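Putative ATPase, AAA family (Prochlorococcus marinus subsp. pastoris str. CCMP1986, PDB 3CTD) is a putative RarA/MGS1/WRNIP1-type AAA ATPase, probably acting on DNA in the response to stalled replication, seen here as its C-terminal part without the ATPase module. Local coordinates at the interface of chains A and B. Residues are numbered along the deposited sequence; one frame, centred on the assembly and turned at random. Chains: chain A/B, Putative ATPase, AAA family.

Contact 1: the interface of chains A and B. Residues chain A 110-111, 114; chain B 77, 81, 129-130, 132-133.
A:Phe111 pushes its ring between B:Glu81 and B:Phe133, and with 113 Å² of its surface hidden by chain B it is the main apolar element of this patch. B:Glu81 can be followed outward along one face of that ring. Its CB sits 3.8 Å from the centroid of the A:Phe111 ring, a CH-pi contact over the centre; CG passes on toward CE1 and CZ, and CD reaches CZ at 3.6 Å. At the tip, OE1 lies just beyond the rim, near CZ and CE2, with the carboxylate turned 40° from the ring plane. CG of B:Glu81 is anti to the backbone N (chi1 165°) and the chain stays extended, which carries it from the ring centre out over the CZ/CE2 rim. Against B:Phe133 the side chains cross at about a right angle: CZ of A:Phe111 meets the edge of that ring, in its plane, 3.6 Å from its CE2. B:Thr129 brings OG1 to within 3.3 Å of CD1 of A:Phe111. Replacing A:Phe111 by alanine would probably leave a gap between B:Glu81 and B:Phe133 and free the glutamate chain to turn. One turn along, A:Ser114 OG donates a hydrogen bond of 3.0 Å to B:Thr129 O, in the carbonyl plane on a lone pair. A:Leu110 adds CD2 against CE1 of B:Phe133 at 3.8 Å. Chain A contributes the first turns of helix 110-122; chain B receives them with helix 68-83, the short 128-130 turn and the start of helix 131-139.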
loop_
_atom_site.group_PDB
_atom_site.type_symbol
_atom_site.label_atom_id
_atom_site.label_comp_id
_atom_site.label_asym_id
_atom_site.label_seq_id
_atom_site.Cartn_x
_atom_site.Cartn_y
_atom_site.Cartn_z
ATOM N N LEU A 110 11.179 17.383 -4.606
ATOM C CA LEU A 110 10.062 18.251 -4.881
ATOM C C LEU A 110 8.896 17.470 -5.534
ATOM O O LEU A 110 7.734 17.767 -5.287
ATOM C CB LEU A 110 10.506 19.426 -5.785
ATOM C CG LEU A 110 9.473 20.507 -6.078
ATOM C CD1 LEU A 110 8.802 20.954 -4.727
ATOM C CD2 LEU A 110 10.111 21.697 -6.795
ATOM N N PHE A 111 9.208 16.488 -6.368
ATOM C CA PHE A 111 8.174 15.644 -6.959
ATOM C C PHE A 111 7.280 14.868 -5.937
ATOM O O PHE A 111 6.089 14.665 -6.186
ATOM C CB PHE A 111 8.806 14.690 -7.984
ATOM C CG PHE A 111 9.229 15.365 -9.242
ATOM C CD1 PHE A 111 8.259 15.928 -10.107
ATOM C CD2 PHE A 111 10.594 15.444 -9.593
ATOM C CE1 PHE A 111 8.642 16.581 -11.308
ATOM C CE2 PHE A 111 10.994 16.087 -10.756
ATOM C CZ PHE A 111 10.021 16.665 -11.633
ATOM N N SER A 114 4.983 17.395 -4.431
ATOM C CA SER A 114 3.973 17.771 -5.389
ATOM C C SER A 114 2.980 16.637 -5.597
ATOM O O SER A 114 1.741 16.883 -5.633
ATOM C CB SER A 114 4.618 18.167 -6.724
ATOM O OG SER A 114 3.620 18.315 -7.723
ATOM N N ILE B 77 11.927 8.571 -7.806
ATOM C CA ILE B 77 11.738 9.796 -8.585
ATOM C C ILE B 77 10.865 9.626 -9.827
ATOM O O ILE B 77 9.913 10.365 -10.034
ATOM C CB ILE B 77 13.092 10.385 -9.015
ATOM C CG1 ILE B 77 13.936 10.703 -7.762
ATOM C CG2 ILE B 77 12.896 11.602 -9.931
ATOM C CD1 ILE B 77 15.357 11.248 -8.083
ATOM N N GLU B 81 7.633 11.614 -11.093
ATOM C CA GLU B 81 7.863 12.520 -12.182
ATOM C C GLU B 81 7.262 12.049 -13.510
ATOM O O GLU B 81 6.726 12.864 -14.250
ATOM C CB GLU B 81 9.340 12.770 -12.351
ATOM C CG GLU B 81 9.631 13.407 -13.659
ATOM C CD GLU B 81 11.057 13.916 -13.792
ATOM O OE1 GLU B 81 11.192 15.073 -14.224
ATOM O OE2 GLU B 81 12.029 13.193 -13.482
ATOM N N THR B 129 2.845 16.210 -12.281
ATOM C CA THR B 129 3.446 16.722 -11.062
ATOM C C THR B 129 4.493 17.774 -11.326
ATOM O O THR B 129 4.943 18.401 -10.365
ATOM C CB THR B 129 4.128 15.640 -10.232
ATOM O OG1 THR B 129 5.181 15.054 -11.009
ATOM C CG2 THR B 129 3.091 14.556 -9.754
ATOM N N LYS B 130 4.901 17.948 -12.593
ATOM C CA LYS B 130 5.874 19.021 -12.965
ATOM C C LYS B 130 5.244 20.440 -12.808
ATOM O O LYS B 130 5.943 21.449 -12.792
ATOM C CB LYS B 130 6.468 18.830 -14.396
ATOM N N ILE B 132 4.283 21.965 -10.354
ATOM C CA ILE B 132 4.753 22.730 -9.209
ATOM C C ILE B 132 5.742 23.766 -9.706
ATOM O O ILE B 132 5.823 24.840 -9.148
ATOM C CB ILE B 132 5.408 21.809 -8.125
ATOM C CG1 ILE B 132 6.096 22.625 -7.011
ATOM C CG2 ILE B 132 6.436 20.937 -8.777
ATOM C CD1 ILE B 132 5.165 23.599 -6.290
ATOM N N PHE B 133 6.498 23.440 -10.748
ATOM C CA PHE B 133 7.476 24.390 -11.308
ATOM C C PHE B 133 6.773 25.580 -11.949
ATOM O O PHE B 133 7.296 26.694 -11.943
ATOM C CB PHE B 133 8.393 23.720 -12.329
ATOM C CG PHE B 133 9.238 22.630 -11.755
ATOM C CD1 PHE B 133 10.330 22.924 -10.977
ATOM C CD2 PHE B 133 8.947 21.302 -12.006
ATOM C CE1 PHE B 133 11.130 21.908 -10.447
ATOM C CE2 PHE B 133 9.728 20.275 -11.460
ATOM C CZ PHE B 133 10.817 20.573 -10.689
#

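Contact 2: the interface of chains A and B. Residues chain A 37-38, 41, 57, 60; chain B 145-147, 151.
B:Val147 lies in an extended stretch of loop (phi -85°, psi 133°) that faces helices 35-47 and 51-63 of chain A, both regular at A:Asp37, A:Val38, A:Ala41, A:Trp57 and A:Asn60. Both methyls of the valine are used. CG1, anti to the backbone N (chi1 -177°), meets A:Ala41 CB at 3.7 Å and also lies near the carbonyl oxygen of A:Asp37. CG2 points instead to A:Val38, 3.9 Å from CG2 of that residue, and approaches CZ3 of the A:Trp57 indole. A:Ala41 CB has a second role within chain A, standing 3.6 Å above the indole plane of A:Trp57 and toward its rim, so the methyl met by the valine also packs on the indole. B:Leu151 closes on A:Ala41 with its CB, 4.0 Å from the alanine CB. At the polar end A:Asn60 ND2 comes to 3.0 Å from B:Ser145 OG, a possible but poorly directed hydrogen bond to a poorly ordered residue. Better aimed is the link through water 1, which lies 3.0 Å from A:Asn60 ND2. That water also meets the carbonyl oxygen of B:Ser145. These polar links are less secure than the valine packing. The patch is modest, 175 Å² hidden over both chains together, and may help hold the deposited assembly together.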
loop_
_atom_site.group_PDB
_atom_site.type_symbol
_atom_site.label_atom_id
_atom_site.label_comp_id
_atom_site.label_asym_id
_atom_site.label_seq_id
_atom_site.Cartn_x
_atom_site.Cartn_y
_atom_site.Cartn_z
ATOM N N ASP A 37 0.648 30.829 8.556
ATOM C CA ASP A 37 -0.388 31.364 7.679
ATOM C C ASP A 37 -0.272 30.767 6.298
ATOM O O ASP A 37 -1.278 30.552 5.626
ATOM C CB ASP A 37 -0.282 32.899 7.598
ATOM C CG ASP A 37 -0.740 33.588 8.873
ATOM O OD1 ASP A 37 -1.441 32.950 9.672
ATOM O OD2 ASP A 37 -0.425 34.781 9.076
ATOM N N VAL A 38 0.952 30.519 5.838
ATOM C CA VAL A 38 1.094 29.957 4.501
ATOM C C VAL A 38 0.675 28.500 4.514
ATOM O O VAL A 38 -0.022 28.063 3.604
ATOM C CB VAL A 38 2.517 30.074 3.915
ATOM C CG1 VAL A 38 2.535 29.465 2.541
ATOM C CG2 VAL A 38 2.947 31.539 3.847
ATOM N N ALA A 41 -2.921 28.252 4.534
ATOM C CA ALA A 41 -3.567 28.502 3.241
ATOM C C ALA A 41 -3.463 27.247 2.353
ATOM O O ALA A 41 -4.434 26.845 1.686
ATOM C CB ALA A 41 -2.953 29.707 2.566
ATOM N N TRP A 57 0.514 27.689 -2.960
ATOM C CA TRP A 57 1.051 27.780 -1.577
ATOM C C TRP A 57 2.244 26.849 -1.366
ATOM O O TRP A 57 3.216 27.236 -0.723
ATOM C CB TRP A 57 -0.026 27.605 -0.503
ATOM C CG TRP A 57 -1.121 28.662 -0.717
ATOM C CD1 TRP A 57 -2.414 28.439 -1.095
ATOM C CD2 TRP A 57 -0.971 30.103 -0.625
ATOM N NE1 TRP A 57 -3.081 29.638 -1.221
ATOM C CE2 TRP A 57 -2.222 30.673 -0.949
ATOM C CE3 TRP A 57 0.099 30.953 -0.322
ATOM C CZ2 TRP A 57 -2.439 32.066 -0.989
ATOM C CZ3 TRP A 57 -0.121 32.359 -0.338
ATOM C CH2 TRP A 57 -1.373 32.889 -0.689
ATOM N N ASN A 60 5.199 28.595 -2.746
ATOM C CA ASN A 60 5.525 29.612 -1.761
ATOM C C ASN A 60 6.363 29.036 -0.605
ATOM O O ASN A 60 7.421 29.575 -0.253
ATOM C CB ASN A 60 4.236 30.271 -1.269
ATOM C CG ASN A 60 4.488 31.439 -0.368
ATOM O OD1 ASN A 60 5.298 31.350 0.567
ATOM N ND2 ASN A 60 3.778 32.538 -0.606
ATOM N N SER B 145 3.100 38.531 -2.180
ATOM C CA SER B 145 2.365 37.265 -2.137
ATOM C C SER B 145 1.855 37.059 -0.715
ATOM O O SER B 145 2.348 36.197 0.008
ATOM C CB SER B 145 3.313 36.110 -2.539
ATOM O OG SER B 145 2.752 34.817 -2.319
ATOM N N LEU B 146 0.906 37.889 -0.283
ATOM C CA LEU B 146 0.436 37.848 1.131
ATOM C C LEU B 146 -0.709 36.877 1.292
ATOM O O LEU B 146 -1.383 36.546 0.308
ATOM C CB LEU B 146 -0.025 39.212 1.617
ATOM C CG LEU B 146 1.141 40.147 1.940
ATOM C CD1 LEU B 146 0.585 41.525 2.381
ATOM C CD2 LEU B 146 2.122 39.519 2.989
ATOM N N VAL B 147 -0.924 36.378 2.501
ATOM C CA VAL B 147 -1.935 35.361 2.592
ATOM C C VAL B 147 -3.267 36.036 2.725
ATOM O O VAL B 147 -3.396 36.958 3.496
ATOM C CB VAL B 147 -1.665 34.341 3.716
ATOM C CG1 VAL B 147 -2.738 33.265 3.681
ATOM C CG2 VAL B 147 -0.328 33.710 3.529
ATOM N N LEU B 151 -7.747 32.870 4.956
ATOM C CA LEU B 151 -6.957 31.670 4.747
ATOM C C LEU B 151 -5.832 31.581 5.749
ATOM O O LEU B 151 -5.097 30.607 5.739
ATOM C CB LEU B 151 -6.360 31.607 3.343
ATOM C CG LEU B 151 -7.361 31.554 2.186
ATOM C CD1 LEU B 151 -6.641 31.447 0.831
ATOM C CD2 LEU B 151 -8.360 30.453 2.399
HETATM O O HOH W 1 4.118 34.545 1.550
#

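Contact 3: the interface of chains A and B. Residues chain A 115, 118-119, 122; chain B 85, 128-129, 184.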
loop_
_atom_site.group_PDB
_atom_site.type_symbol
_atom_site.label_atom_id
_atom_site.label_comp_id
_atom_site.label_asym_id
_atom_site.label_seq_id
_atom_site.Cartn_x
_atom_site.Cartn_y
_atom_site.Cartn_z
ATOM N N GLN A 115 3.463 15.391 -5.710
ATOM C CA GLN A 115 2.472 14.310 -5.886
ATOM C C GLN A 115 1.514 14.163 -4.670
ATOM O O GLN A 115 0.321 13.946 -4.798
ATOM C CB GLN A 115 3.114 12.961 -6.283
ATOM C CG GLN A 115 2.229 11.714 -5.893
ATOM C CD GLN A 115 2.497 10.529 -6.787
ATOM O OE1 GLN A 115 3.123 10.682 -7.828
ATOM N NE2 GLN A 115 2.036 9.350 -6.398
ATOM N N LEU A 118 -0.843 17.307 -4.604
ATOM C CA LEU A 118 -1.885 17.144 -5.610
ATOM C C LEU A 118 -2.797 15.960 -5.313
ATOM O O LEU A 118 -4.001 15.993 -5.572
ATOM C CB LEU A 118 -1.272 16.979 -7.012
ATOM C CG LEU A 118 -0.639 18.247 -7.584
ATOM C CD1 LEU A 118 0.363 17.895 -8.671
ATOM C CD2 LEU A 118 -1.710 19.185 -8.100
ATOM N N TYR A 119 -2.235 14.881 -4.799
ATOM C CA TYR A 119 -3.042 13.709 -4.608
ATOM C C TYR A 119 -4.152 14.016 -3.612
ATOM O O TYR A 119 -5.279 13.725 -3.895
ATOM C CB TYR A 119 -2.171 12.566 -4.103
ATOM C CG TYR A 119 -2.956 11.354 -3.755
ATOM C CD1 TYR A 119 -3.093 10.335 -4.658
ATOM C CD2 TYR A 119 -3.554 11.226 -2.529
ATOM C CE1 TYR A 119 -3.818 9.196 -4.363
ATOM C CE2 TYR A 119 -4.307 10.109 -2.227
ATOM C CZ TYR A 119 -4.423 9.082 -3.139
ATOM O OH TYR A 119 -5.156 7.935 -2.859
ATOM N N ILE A 122 -7.077 16.579 -5.031
ATOM C CA ILE A 122 -8.082 16.072 -5.950
ATOM C C ILE A 122 -8.822 14.853 -5.418
ATOM O O ILE A 122 -9.737 14.339 -6.070
ATOM C CB ILE A 122 -7.495 15.837 -7.368
ATOM C CG1 ILE A 122 -6.544 14.635 -7.402
ATOM C CG2 ILE A 122 -6.803 17.121 -7.836
ATOM C CD1 ILE A 122 -5.795 14.490 -8.719
ATOM N N LEU B 85 0.436 10.951 -10.984
ATOM C CA LEU B 85 -0.991 10.695 -10.791
ATOM C C LEU B 85 -1.663 9.901 -11.942
ATOM O O LEU B 85 -2.899 9.792 -12.008
ATOM C CB LEU B 85 -1.724 12.011 -10.527
ATOM C CG LEU B 85 -1.028 12.854 -9.469
ATOM C CD1 LEU B 85 -1.682 14.176 -9.476
ATOM C CD2 LEU B 85 -1.206 12.209 -8.122
ATOM N N SER B 128 2.217 15.340 -14.926
ATOM C CA SER B 128 1.461 16.449 -14.337
ATOM C C SER B 128 1.996 16.971 -12.978
ATOM O O SER B 128 1.673 18.088 -12.595
ATOM C CB SER B 128 -0.050 16.184 -14.308
ATOM O OG SER B 128 -0.452 15.419 -13.175
ATOM N N THR B 129 2.845 16.210 -12.281
ATOM C CA THR B 129 3.446 16.722 -11.062
ATOM C C THR B 129 4.493 17.774 -11.326
ATOM O O THR B 129 4.943 18.401 -10.365
ATOM C CB THR B 129 4.128 15.640 -10.232
ATOM O OG1 THR B 129 5.181 15.054 -11.009
ATOM C CG2 THR B 129 3.091 14.556 -9.754
ATOM N N TRP B 184 -2.206 23.250 -12.922
ATOM C CA TRP B 184 -2.248 21.793 -13.152
ATOM C C TRP B 184 -3.323 21.377 -14.161
ATOM O O TRP B 184 -4.448 21.814 -14.062
ATOM C CB TRP B 184 -2.515 21.104 -11.806
ATOM C CG TRP B 184 -2.711 19.622 -11.874
ATOM C CD1 TRP B 184 -1.736 18.668 -11.998
ATOM C CD2 TRP B 184 -3.958 18.894 -11.771
ATOM N NE1 TRP B 184 -2.304 17.396 -12.000
ATOM C CE2 TRP B 184 -3.657 17.513 -11.859
ATOM C CE3 TRP B 184 -5.290 19.272 -11.613
ATOM C CZ2 TRP B 184 -4.632 16.527 -11.784
ATOM C CZ3 TRP B 184 -6.282 18.260 -11.550
ATOM C CH2 TRP B 184 -5.937 16.923 -11.623
#
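A:Leu118 turns CG anti to its carbonyl carbon (chi1 -71°), sending its two methyls toward B:Trp184, whose own CG is anti to the backbone N (chi1 175°) and carries the indole to meet them. CD2 of A:Leu118 stands 3.9 Å above the indole plane of B:Trp184, displaced toward the rim on the pyrrole side, where CG and CD1 lie. A:Ile122 serves the benzo side: its CD1 comes to 3.8 Å from CH2 of B:Trp184, and its CG2 approaches CH2 and CZ3, the two side chains crossing at about a right angle. Thus two residues one turn apart on the helix divide the indole between them. B:Leu85 fits its branches along the same helix, CD1 reaching A:Leu118 CB at 3.8 Å while CD2 lies by the carbonyl oxygen and CG of A:Gln115 and near A:Tyr119 CB. The methyl of B:Thr129, CG2, touches A:Gln115 CB at 3.8 Å. The contacts traced here are mainly apolar, and 171 Å² is hidden in all. Within chain B, the indole is tied to the segment that carries B:Thr129, an arrangement likely to limit its rotation: B:Trp184 NE1 donates to B:Ser128 OG at 3.0 Å, the oxygen lying 18° out of the ring plane.

Contact 1 and contact 3 are neighbours, their C-alpha centres about 8 Å apart, and both draw on helix 110-122 of chain A and on B:Thr129, which lies between them. They can be read as consecutive stretches of one helix-mediated surface, its earlier turns in contact 1 and its later turns in contact 3. Contact 2 is separate, about 20 Å from each, and uses the earlier helices 35-47 and 51-63 of chain A against a loop and the short 149-151 turn of chain B. Two spaced sites would probably constrain the chains' relative orientation, though the structure alone does not show whether this pairing, not an exact two-fold, is biological.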